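Local coordinates for protein endonuclease V (Streptomyces avermitilis, PDB 3GOC) that probably repairs deaminated DNA by magnesium-dependent cleavage of the second phosphodiester bond 3' to a deoxyinosine, at residues Thr3-Ala8 with Val77-Phe82; Glu16-Gln21 with His120-Gly125; Arg27-Glu32 with Val187-Asp192; Lys143-Phe148 with Pro182-Val187. All blocks are in the same frame, centred on the assembly; numbering follows the deposited sequence.

Contact 1: residues Thr3-Ala8 with Val77-Phe82; sequences TVRIPA and VGEVSF
Two backbone hydrogen bonds fix the register. Val4 N donates to Val77 O over 2.7 Å, almost straight at 171° and in the carbonyl plane; Glu79 N donates to Val4 O over 2.9 Å, nearly along the C=O axis. Val4 thus straddles Gly78, with their CA atoms 4.1 Å apart. A CA-H...O contact from Thr3 CA to Val77 O, 3.3 Å, supports the same carbonyl.

Van der Waals packing flanks the bridge. Thr3 CG2, anti to the backbone N, rests on Gly78 CA at 3.7 Å and reaches Glu79 CG. Farther along, Ile6 CG1 lies against Ser81 CA at 3.8 Å, and CD1 extends to Val80 O.

Among the charged groups, Arg5 lends only its aliphatic part, CG lying 3.4 Å from Glu79 OE2. Its guanidinium is turned 90° from the carboxylate, and NE stays 5.0 Å from OE2. Instead, a water links Glu79 OE1 to Ile6 N.

With directions 13° apart, this is a single parallel beta bridge: the N-terminal tail pairs alongside the end of strand 70-79, an edge strand of the mixed sheet of an RNase H-clan fold, while Gly78 pairs with Val56 of strand 55-64.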
# COMPACT_ATOMS: atom_id res chain seq x y z
N THR A 3 12.07 -9.45 -34.09
CA THR A 3 10.86 -8.63 -34.02
C THR A 3 9.63 -9.51 -33.91
O THR A 3 9.47 -10.47 -34.66
CB THR A 3 10.71 -7.73 -35.28
OG1 THR A 3 11.84 -6.85 -35.37
CG2 THR A 3 9.44 -6.90 -35.19
N VAL A 4 8.76 -9.20 -32.95
CA VAL A 4 7.53 -9.96 -32.74
C VAL A 4 6.56 -9.67 -33.87
O VAL A 4 6.13 -8.53 -34.04
CB VAL A 4 6.85 -9.57 -31.40
CG1 VAL A 4 5.61 -10.42 -31.18
CG2 VAL A 4 7.83 -9.75 -30.26
N ARG A 5 6.22 -10.68 -34.65
CA ARG A 5 5.31 -10.48 -35.77
C ARG A 5 3.85 -10.52 -35.31
O ARG A 5 3.56 -10.89 -34.17
CB ARG A 5 5.52 -11.54 -36.85
CG ARG A 5 6.90 -11.54 -37.48
CD ARG A 5 7.81 -12.57 -36.82
NE ARG A 5 9.09 -12.68 -37.51
CZ ARG A 5 10.00 -13.62 -37.26
NH1 ARG A 5 9.76 -14.54 -36.33
NH2 ARG A 5 11.14 -13.64 -37.93
N ILE A 6 2.95 -10.12 -36.20
CA ILE A 6 1.53 -10.14 -35.89
C ILE A 6 1.13 -11.61 -35.77
O ILE A 6 1.41 -12.41 -36.67
CB ILE A 6 0.71 -9.48 -37.02
CG1 ILE A 6 1.11 -8.01 -37.14
CG2 ILE A 6 -0.78 -9.65 -36.75
CD1 ILE A 6 0.37 -7.24 -38.22
N PRO A 7 0.49 -11.99 -34.65
CA PRO A 7 0.06 -13.37 -34.43
C PRO A 7 -0.78 -13.93 -35.56
O PRO A 7 -1.57 -13.21 -36.18
CB PRO A 7 -0.76 -13.27 -33.14
CG PRO A 7 -0.06 -12.16 -32.40
CD PRO A 7 0.19 -11.14 -33.48
N ALA A 8 -0.60 -15.22 -35.84
CA ALA A 8 -1.37 -15.87 -36.89
C ALA A 8 -2.85 -15.80 -36.52
O ALA A 8 -3.26 -16.26 -35.46
CB ALA A 8 -0.93 -17.33 -37.02
N VAL A 77 10.61 -5.98 -29.20
CA VAL A 77 10.28 -5.10 -30.32
C VAL A 77 9.28 -5.84 -31.18
O VAL A 77 9.48 -7.01 -31.49
CB VAL A 77 11.53 -4.79 -31.16
CG1 VAL A 77 11.15 -3.94 -32.36
CG2 VAL A 77 12.57 -4.06 -30.31
N GLY A 78 8.19 -5.18 -31.56
CA GLY A 78 7.20 -5.87 -32.37
C GLY A 78 6.57 -5.03 -33.46
O GLY A 78 6.68 -3.80 -33.47
N GLU A 79 5.91 -5.70 -34.40
CA GLU A 79 5.20 -5.03 -35.48
C GLU A 79 3.86 -4.61 -34.89
O GLU A 79 3.20 -5.41 -34.22
CB GLU A 79 4.96 -6.00 -36.64
CG GLU A 79 6.21 -6.39 -37.41
CD GLU A 79 5.92 -7.48 -38.43
OE1 GLU A 79 4.82 -7.46 -39.02
OE2 GLU A 79 6.80 -8.34 -38.66
N VAL A 80 3.46 -3.36 -35.11
CA VAL A 80 2.17 -2.91 -34.61
C VAL A 80 1.14 -3.85 -35.23
O VAL A 80 1.07 -3.99 -36.46
CB VAL A 80 1.91 -1.45 -34.99
CG1 VAL A 80 0.49 -1.05 -34.62
CG2 VAL A 80 2.91 -0.56 -34.27
N SER A 81 0.36 -4.51 -34.38
CA SER A 81 -0.59 -5.52 -34.83
C SER A 81 -2.04 -5.15 -35.11
O SER A 81 -2.87 -6.04 -35.33
CB SER A 81 -0.55 -6.69 -33.86
OG SER A 81 -0.63 -6.23 -32.52
N PHE A 82 -2.35 -3.86 -35.12
CA PHE A 82 -3.72 -3.43 -35.40
C PHE A 82 -3.71 -1.95 -35.72
O PHE A 82 -2.86 -1.20 -35.23
CB PHE A 82 -4.61 -3.68 -34.18
CG PHE A 82 -6.08 -3.80 -34.51
CD1 PHE A 82 -6.57 -4.94 -35.13
CD2 PHE A 82 -6.96 -2.76 -34.22
CE1 PHE A 82 -7.91 -5.05 -35.46
CE2 PHE A 82 -8.30 -2.86 -34.54
CZ PHE A 82 -8.79 -4.00 -35.16
O HOH W 1 2.89 -7.78 -33.08
O HOH W 2 3.60 -10.10 -39.18

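Contact 2: residues Glu16-Gln21 with His120-Gly125; sequences EARAVQ and HPRRFG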
# COMPACT_ATOMS: atom_id res chain seq x y z
N GLU A 16 -14.12 -8.04 -35.66
CA GLU A 16 -13.44 -9.21 -35.10
C GLU A 16 -12.81 -8.87 -33.75
O GLU A 16 -12.88 -9.66 -32.81
CB GLU A 16 -12.34 -9.70 -36.05
CG GLU A 16 -12.84 -10.09 -37.43
CD GLU A 16 -11.74 -10.59 -38.35
OE1 GLU A 16 -10.56 -10.26 -38.12
OE2 GLU A 16 -12.06 -11.31 -39.32
N ALA A 17 -12.21 -7.69 -33.66
CA ALA A 17 -11.57 -7.27 -32.42
C ALA A 17 -12.58 -7.11 -31.30
O ALA A 17 -12.36 -7.57 -30.18
CB ALA A 17 -10.79 -5.96 -32.63
N ARG A 18 -13.71 -6.45 -31.58
CA ARG A 18 -14.73 -6.28 -30.56
C ARG A 18 -15.27 -7.65 -30.14
O ARG A 18 -15.58 -7.86 -28.97
CB ARG A 18 -15.88 -5.41 -31.08
CG ARG A 18 -15.51 -3.95 -31.29
CD ARG A 18 -16.76 -3.09 -31.40
NE ARG A 18 -17.62 -3.52 -32.50
CZ ARG A 18 -17.51 -3.09 -33.75
NH1 ARG A 18 -18.32 -3.55 -34.68
NH2 ARG A 18 -16.59 -2.19 -34.06
N ALA A 19 -15.38 -8.57 -31.09
CA ALA A 19 -15.87 -9.91 -30.80
C ALA A 19 -14.91 -10.61 -29.84
O ALA A 19 -15.34 -11.33 -28.94
CB ALA A 19 -16.02 -10.71 -32.09
N VAL A 20 -13.61 -10.40 -30.03
CA VAL A 20 -12.61 -11.01 -29.15
C VAL A 20 -12.78 -10.43 -27.75
O VAL A 20 -12.74 -11.16 -26.76
CB VAL A 20 -11.16 -10.74 -29.65
CG1 VAL A 20 -10.15 -11.20 -28.60
CG2 VAL A 20 -10.91 -11.48 -30.96
N GLN A 21 -12.98 -9.12 -27.66
CA GLN A 21 -13.16 -8.49 -26.36
C GLN A 21 -14.38 -9.04 -25.62
O GLN A 21 -14.29 -9.35 -24.44
CB GLN A 21 -13.32 -6.97 -26.51
CG GLN A 21 -12.12 -6.28 -27.13
CD GLN A 21 -12.30 -4.77 -27.18
OE1 GLN A 21 -13.35 -4.28 -27.60
NE2 GLN A 21 -11.28 -4.03 -26.77
N HIS A 120 -13.08 0.86 -19.25
CA HIS A 120 -12.97 0.81 -20.70
C HIS A 120 -14.37 0.74 -21.29
O HIS A 120 -15.28 0.20 -20.67
CB HIS A 120 -12.13 -0.43 -21.04
CG HIS A 120 -12.02 -0.73 -22.50
ND1 HIS A 120 -12.97 -1.46 -23.18
CD2 HIS A 120 -11.07 -0.42 -23.41
CE1 HIS A 120 -12.60 -1.59 -24.45
NE2 HIS A 120 -11.45 -0.97 -24.61
N PRO A 121 -14.57 1.31 -22.50
CA PRO A 121 -15.89 1.29 -23.14
C PRO A 121 -16.56 -0.08 -23.16
O PRO A 121 -17.79 -0.18 -23.08
CB PRO A 121 -15.59 1.83 -24.55
CG PRO A 121 -14.11 1.60 -24.73
CD PRO A 121 -13.58 1.95 -23.37
N ARG A 122 -15.76 -1.14 -23.27
CA ARG A 122 -16.30 -2.49 -23.27
C ARG A 122 -15.84 -3.27 -22.04
O ARG A 122 -15.88 -4.50 -22.01
CB ARG A 122 -15.89 -3.24 -24.54
CG ARG A 122 -16.88 -3.09 -25.69
CD ARG A 122 -16.49 -3.95 -26.88
NE ARG A 122 -17.62 -4.69 -27.42
CZ ARG A 122 -18.67 -4.14 -28.01
NH1 ARG A 122 -18.75 -2.82 -28.14
NH2 ARG A 122 -19.65 -4.90 -28.48
N ARG A 123 -15.41 -2.52 -21.02
CA ARG A 123 -14.95 -3.11 -19.77
C ARG A 123 -13.85 -4.14 -20.02
O ARG A 123 -13.75 -5.14 -19.32
CB ARG A 123 -16.12 -3.77 -19.04
CG ARG A 123 -17.30 -2.84 -18.80
CD ARG A 123 -16.98 -1.76 -17.77
NE ARG A 123 -18.15 -0.92 -17.47
CZ ARG A 123 -18.55 0.10 -18.22
NH1 ARG A 123 -17.88 0.44 -19.31
NH2 ARG A 123 -19.63 0.78 -17.87
N PHE A 124 -13.02 -3.90 -21.03
CA PHE A 124 -11.95 -4.83 -21.35
C PHE A 124 -10.73 -4.11 -21.92
O PHE A 124 -10.34 -4.34 -23.06
CB PHE A 124 -12.46 -5.89 -22.33
CG PHE A 124 -11.60 -7.12 -22.40
CD1 PHE A 124 -10.89 -7.43 -23.55
CD2 PHE A 124 -11.53 -7.99 -21.32
CE1 PHE A 124 -10.10 -8.58 -23.62
CE2 PHE A 124 -10.75 -9.15 -21.37
CZ PHE A 124 -10.04 -9.45 -22.53
N GLY A 125 -10.14 -3.25 -21.10
CA GLY A 125 -8.97 -2.51 -21.53
C GLY A 125 -7.71 -3.35 -21.40
O GLY A 125 -7.76 -4.52 -21.01
O HOH W 3 -8.75 -4.88 -25.34
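Van der Waals contact comes mainly from Gln21, on helix 14-24. Its CA meets Phe124 CD1 at 3.8 Å, CB and CG follow along the same ring atom, and its carbonyl O lies over one face, toward the rim. The chain runs extended beyond CG, so the amide passes Phe124 and reaches His120 and Arg122. There Gln21 OE1 comes to 3.2 Å from Arg122 CD, and the amide and guanidinium planes are only 7° apart. Toward His120 the amide stands at 88° to the imidazole, NE2 lying 3.6 Å from CE1.

Polar links between the segments run through shared partners. A water accepts from Gln21 NE2 at 3.0 Å and donates to Phe124 O at 2.8 Å, while Gly87 O accepts from both Gln21 NE2 and His120 NE2. Within the turn, Arg122 N donates to His120 ND1 over 2.8 Å.

Of the two arginines, Arg18 brings its aliphatic CD over one guanidinium face of Arg122, 3.8 Å from NH1. An alanine at Arg122 would lose this face and the salt bridge to Asp22, and would probably loosen the turn from the helix.

The like charges, with Arg18 NE 4.6 Å from Arg122 NH1, are likely tempered by Asp22. Imidazole ND1 accepts while NE2 gives to a carbonyl, consistent with a neutral His120 protonated at NE2.

Contact 3: residues Arg27-Glu32 with Val187-Asp192; sequences RVILDE and VGHRVD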
# COMPACT_ATOMS: atom_id res chain seq x y z
N ARG A 27 -13.73 -14.23 -19.11
CA ARG A 27 -12.72 -14.93 -18.34
C ARG A 27 -12.19 -14.07 -17.20
O ARG A 27 -11.45 -14.54 -16.34
CB ARG A 27 -11.57 -15.37 -19.25
CG ARG A 27 -11.98 -16.39 -20.31
CD ARG A 27 -11.02 -17.57 -20.35
NE ARG A 27 -9.78 -17.26 -21.05
CZ ARG A 27 -9.68 -17.11 -22.36
NH1 ARG A 27 -8.51 -16.83 -22.92
NH2 ARG A 27 -10.76 -17.25 -23.13
N VAL A 28 -12.59 -12.80 -17.18
CA VAL A 28 -12.13 -11.88 -16.14
C VAL A 28 -12.67 -12.26 -14.76
O VAL A 28 -13.85 -12.57 -14.61
CB VAL A 28 -12.56 -10.42 -16.46
CG1 VAL A 28 -12.17 -9.50 -15.31
CG2 VAL A 28 -11.90 -9.96 -17.75
N ILE A 29 -11.78 -12.25 -13.77
CA ILE A 29 -12.15 -12.57 -12.40
C ILE A 29 -12.14 -11.27 -11.59
O ILE A 29 -11.13 -10.56 -11.55
CB ILE A 29 -11.17 -13.59 -11.79
CG1 ILE A 29 -11.32 -14.93 -12.54
CG2 ILE A 29 -11.45 -13.77 -10.30
CD1 ILE A 29 -10.28 -15.98 -12.16
N LEU A 30 -13.26 -10.97 -10.95
CA LEU A 30 -13.41 -9.74 -10.18
C LEU A 30 -13.54 -9.92 -8.67
O LEU A 30 -13.36 -8.97 -7.91
CB LEU A 30 -14.62 -8.95 -10.69
CG LEU A 30 -14.62 -8.50 -12.15
CD1 LEU A 30 -15.99 -7.92 -12.51
CD2 LEU A 30 -13.53 -7.47 -12.38
N ASP A 31 -13.85 -11.13 -8.23
CA ASP A 31 -14.02 -11.37 -6.80
C ASP A 31 -12.83 -11.98 -6.07
O ASP A 31 -12.95 -12.41 -4.93
CB ASP A 31 -15.28 -12.21 -6.56
CG ASP A 31 -16.55 -11.39 -6.73
OD1 ASP A 31 -17.66 -11.98 -6.68
OD2 ASP A 31 -16.44 -10.16 -6.89
N GLU A 32 -11.67 -12.02 -6.74
CA GLU A 32 -10.45 -12.52 -6.10
C GLU A 32 -9.73 -11.28 -5.58
O GLU A 32 -9.31 -10.42 -6.35
CB GLU A 32 -9.55 -13.26 -7.10
CG GLU A 32 -8.31 -13.85 -6.45
CD GLU A 32 -7.48 -14.72 -7.38
OE1 GLU A 32 -8.00 -15.16 -8.43
OE2 GLU A 32 -6.31 -15.00 -7.04
N VAL A 187 -9.30 -2.18 -11.83
CA VAL A 187 -8.93 -3.58 -11.74
C VAL A 187 -8.73 -4.13 -13.14
O VAL A 187 -9.37 -3.71 -14.10
CB VAL A 187 -10.02 -4.40 -11.03
CG1 VAL A 187 -10.17 -3.92 -9.60
CG2 VAL A 187 -11.32 -4.27 -11.77
N GLY A 188 -7.79 -5.06 -13.25
CA GLY A 188 -7.54 -5.69 -14.53
C GLY A 188 -8.10 -7.10 -14.48
O GLY A 188 -9.07 -7.43 -15.16
N HIS A 189 -7.49 -7.92 -13.63
CA HIS A 189 -7.88 -9.32 -13.49
C HIS A 189 -7.34 -9.89 -12.18
O HIS A 189 -6.21 -9.60 -11.79
CB HIS A 189 -7.30 -10.10 -14.69
CG HIS A 189 -7.61 -11.56 -14.68
ND1 HIS A 189 -8.90 -12.05 -14.64
CD2 HIS A 189 -6.80 -12.64 -14.82
CE1 HIS A 189 -8.87 -13.37 -14.75
NE2 HIS A 189 -7.61 -13.75 -14.86
N ARG A 190 -8.16 -10.68 -11.49
CA ARG A 190 -7.77 -11.33 -10.24
C ARG A 190 -7.29 -10.43 -9.10
O ARG A 190 -6.48 -10.84 -8.28
CB ARG A 190 -6.72 -12.41 -10.54
CG ARG A 190 -7.23 -13.52 -11.46
CD ARG A 190 -6.16 -14.59 -11.65
NE ARG A 190 -5.77 -15.17 -10.37
CZ ARG A 190 -4.59 -15.70 -10.11
NH1 ARG A 190 -3.65 -15.74 -11.04
NH2 ARG A 190 -4.32 -16.17 -8.89
N VAL A 191 -7.79 -9.20 -9.05
CA VAL A 191 -7.44 -8.24 -7.99
C VAL A 191 -8.67 -7.38 -7.73
O VAL A 191 -9.37 -7.02 -8.68
CB VAL A 191 -6.28 -7.30 -8.42
CG1 VAL A 191 -5.92 -6.37 -7.28
CG2 VAL A 191 -5.07 -8.10 -8.86
N ASP A 192 -8.99 -7.06 -6.47
CA ASP A 192 -10.14 -6.19 -6.25
C ASP A 192 -9.69 -4.74 -6.10
O ASP A 192 -8.48 -4.47 -6.04
CB ASP A 192 -11.03 -6.64 -5.06
CG ASP A 192 -10.34 -6.61 -3.71
OD1 ASP A 192 -9.33 -5.90 -3.52
OD2 ASP A 192 -10.84 -7.31 -2.79
O HOH W 4 -12.13 -6.87 -9.01
O HOH W 5 -4.66 -12.82 -7.50
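A classic beta bulge, Gly188 and His189 opposite Thr138, ends strand 183-189, and the loop 27-32 binds to the bulge and the turn after it. Ile29 is gripped on both sides of its backbone. Its N donates to His189 ND1 over 3.0 Å, at 163° and in the ring plane, so ND1 serves as the acceptor; its O receives Arg190 N on a lone pair, also over 3.0 Å. The imidazole has its CG anti to the backbone N; Ile29 CG1 comes to 3.6 Å from His189 CE1, on the same side of the ring plane as Arg190 CG, which lies over the ring centre.

Glu32 supplies the charged part. Arg190 grips it side-on: NE meets OE1 over 3.0 Å at 170°, from above the carboxylate plane, and NH2 reaches the syn lone pair of OE2 at 3.0 Å. The two planes stay 46° apart, so the salt bridge is bidentate but twisted. One water joins OE2 to Arg190 O, and another joins Leu30 O to Val191 O. At the other end, Leu30 CD2 touches Val187 CG2 at 3.9 Å.

Around this, Val28 packs on Val132 of helix 126-134, Arg190 NH1 bonds to Gly135 O just past that helix, and Val191 lies on Ile139 of strand 138-142. Asp192 N-caps helix 193-202 and also bonds through OD1 to His195 ND1; the loop 27-32 thus meets the chain where strand 183-189 gives way to that helix.

Contact 4: residues Lys143-Phe148 with Pro182-Val187; sequences KNPFTF and PVFVSV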
# COMPACT_ATOMS: atom_id res chain seq x y z
N LYS A 143 -2.72 8.07 -15.75
CA LYS A 143 -2.41 9.46 -15.42
C LYS A 143 -3.57 10.42 -15.63
O LYS A 143 -3.61 11.48 -15.01
CB LYS A 143 -1.21 9.96 -16.24
CG LYS A 143 0.03 9.11 -16.16
CD LYS A 143 1.02 9.51 -17.24
CE LYS A 143 2.19 8.55 -17.34
NZ LYS A 143 3.04 8.58 -16.13
N ASN A 144 -4.51 10.07 -16.50
CA ASN A 144 -5.66 10.92 -16.77
C ASN A 144 -6.92 10.07 -16.68
O ASN A 144 -6.86 8.85 -16.81
CB ASN A 144 -5.54 11.61 -18.14
CG ASN A 144 -5.69 10.65 -19.30
OD1 ASN A 144 -6.74 10.03 -19.48
ND2 ASN A 144 -4.65 10.54 -20.10
N PRO A 145 -8.09 10.70 -16.47
CA PRO A 145 -9.37 10.00 -16.35
C PRO A 145 -10.07 9.60 -17.64
O PRO A 145 -11.19 9.08 -17.59
CB PRO A 145 -10.20 10.97 -15.53
CG PRO A 145 -9.78 12.28 -16.10
CD PRO A 145 -8.26 12.14 -16.21
N PHE A 146 -9.43 9.82 -18.78
CA PHE A 146 -10.05 9.49 -20.06
C PHE A 146 -11.38 10.26 -20.10
O PHE A 146 -11.42 11.45 -19.82
CB PHE A 146 -10.31 7.99 -20.16
CG PHE A 146 -10.72 7.53 -21.53
CD1 PHE A 146 -11.73 6.59 -21.70
CD2 PHE A 146 -10.08 8.04 -22.67
CE1 PHE A 146 -12.11 6.16 -22.98
CE2 PHE A 146 -10.45 7.62 -23.94
CZ PHE A 146 -11.47 6.68 -24.10
N THR A 147 -12.46 9.57 -20.43
CA THR A 147 -13.77 10.21 -20.50
C THR A 147 -14.63 9.91 -19.26
O THR A 147 -15.82 10.21 -19.24
CB THR A 147 -14.52 9.75 -21.76
OG1 THR A 147 -15.74 10.49 -21.89
CG2 THR A 147 -14.82 8.26 -21.69
N PHE A 148 -14.02 9.32 -18.24
CA PHE A 148 -14.73 8.99 -17.02
C PHE A 148 -14.86 10.19 -16.08
O PHE A 148 -14.08 11.14 -16.18
CB PHE A 148 -14.02 7.83 -16.30
CG PHE A 148 -13.77 6.64 -17.19
CD1 PHE A 148 -12.47 6.22 -17.46
CD2 PHE A 148 -14.84 5.96 -17.78
CE1 PHE A 148 -12.23 5.15 -18.31
CE2 PHE A 148 -14.62 4.88 -18.63
CZ PHE A 148 -13.31 4.47 -18.90
N PRO A 182 -4.88 13.35 -8.43
CA PRO A 182 -4.88 11.89 -8.26
C PRO A 182 -4.59 11.11 -9.54
O PRO A 182 -4.50 11.68 -10.63
CB PRO A 182 -6.28 11.60 -7.74
CG PRO A 182 -7.11 12.65 -8.42
CD PRO A 182 -6.25 13.89 -8.30
N VAL A 183 -4.41 9.80 -9.38
CA VAL A 183 -4.20 8.92 -10.52
C VAL A 183 -5.48 8.10 -10.59
O VAL A 183 -6.32 8.19 -9.69
CB VAL A 183 -2.96 8.00 -10.37
CG1 VAL A 183 -1.70 8.84 -10.40
CG2 VAL A 183 -3.04 7.19 -9.08
N PHE A 184 -5.65 7.32 -11.65
CA PHE A 184 -6.87 6.57 -11.84
C PHE A 184 -6.62 5.08 -11.91
O PHE A 184 -6.05 4.56 -12.86
CB PHE A 184 -7.57 7.14 -13.07
CG PHE A 184 -7.75 8.62 -12.98
CD1 PHE A 184 -6.75 9.49 -13.44
CD2 PHE A 184 -8.84 9.16 -12.31
CE1 PHE A 184 -6.83 10.87 -13.20
CE2 PHE A 184 -8.95 10.52 -12.07
CZ PHE A 184 -7.94 11.38 -12.52
N VAL A 185 -7.08 4.42 -10.85
CA VAL A 185 -6.89 2.99 -10.66
C VAL A 185 -8.08 2.14 -11.08
O VAL A 185 -9.22 2.44 -10.74
CB VAL A 185 -6.61 2.73 -9.17
CG1 VAL A 185 -6.36 1.25 -8.93
CG2 VAL A 185 -5.42 3.56 -8.72
N SER A 186 -7.81 1.07 -11.81
CA SER A 186 -8.88 0.17 -12.20
C SER A 186 -8.38 -1.26 -12.11
O SER A 186 -7.19 -1.54 -12.26
CB SER A 186 -9.39 0.49 -13.61
OG SER A 186 -8.37 0.37 -14.58
N VAL A 187 -9.30 -2.18 -11.83
CA VAL A 187 -8.93 -3.58 -11.74
C VAL A 187 -8.73 -4.13 -13.14
O VAL A 187 -9.37 -3.71 -14.10
CB VAL A 187 -10.02 -4.40 -11.03
CG1 VAL A 187 -10.17 -3.92 -9.60
CG2 VAL A 187 -11.32 -4.27 -11.77
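Nearly all of the tight packing falls on one ring. Phe184, its CG anti to the carbonyl carbon (chi1 -53°), points from strand 183-189 at the peptide joining Asn144 to Pro145. Pro145 CB stands over the ring centre, 3.8 Å from the centroid and 14° off the normal, a CH-pi contact. Beside it, Pro145 CD comes to 3.6 Å from Phe184 CE1, and Asn144 C lies 3.3 Å from Phe184 CD1. Lys143 O approaches at the ring edge instead, 3.7 Å from CE1. Tyr150 meets the same phenyl group edge-to-face. An alanine at Phe184 would remove the surface on which Pro145 lies and would probably let the loop shift.

The other side is loose: the side chains of exposed Lys143 and Asn144 start away from the strand, and neither comes within 5 Å of it. Asn144 instead folds back on its own loop, OD1 accepting from Phe146 N at 2.8 Å in an Asx turn. A type II' turn follows, closed by Phe148 N to Pro145 O at 2.9 Å. Arg208 NH2 ties the segments indirectly, binding both Lys143 O and Pro182 O.

The proline-on-phenylalanine packing joins the loop after strand 138-142 to strand 183-189 beside the magnesium site of this RNase H-clan nuclease: the Lys143 side chain lies about 4 Å from that of the metal ligand Asp114.

Contacts 1, 3 and 4 reach one mixed sheet, while contact 2 joins helix 14-24 to the loop before helix 126-134. Contact 1 lies at the edge strand 70-79, its centre about 28 Å from that of contact 4, on opposite sides of the chain's centre. Contact 2 mediates between them: Ala17 packs on Phe82 of contact 1, Phe124 on Val28 of contact 3, and His120 on Phe148 of contact 4. Contacts 3 and 4 share strand 183-189, including Val187, with centres about 17 Å apart. Along the chain, contacts 1, 2 and 3 interleave, and contact 4 is nested inside the loop that contact 3 closes. The N-terminal region thus crosses from the sheet's edge to strand 183-189, while contact 4 lies nearest the magnesium ions.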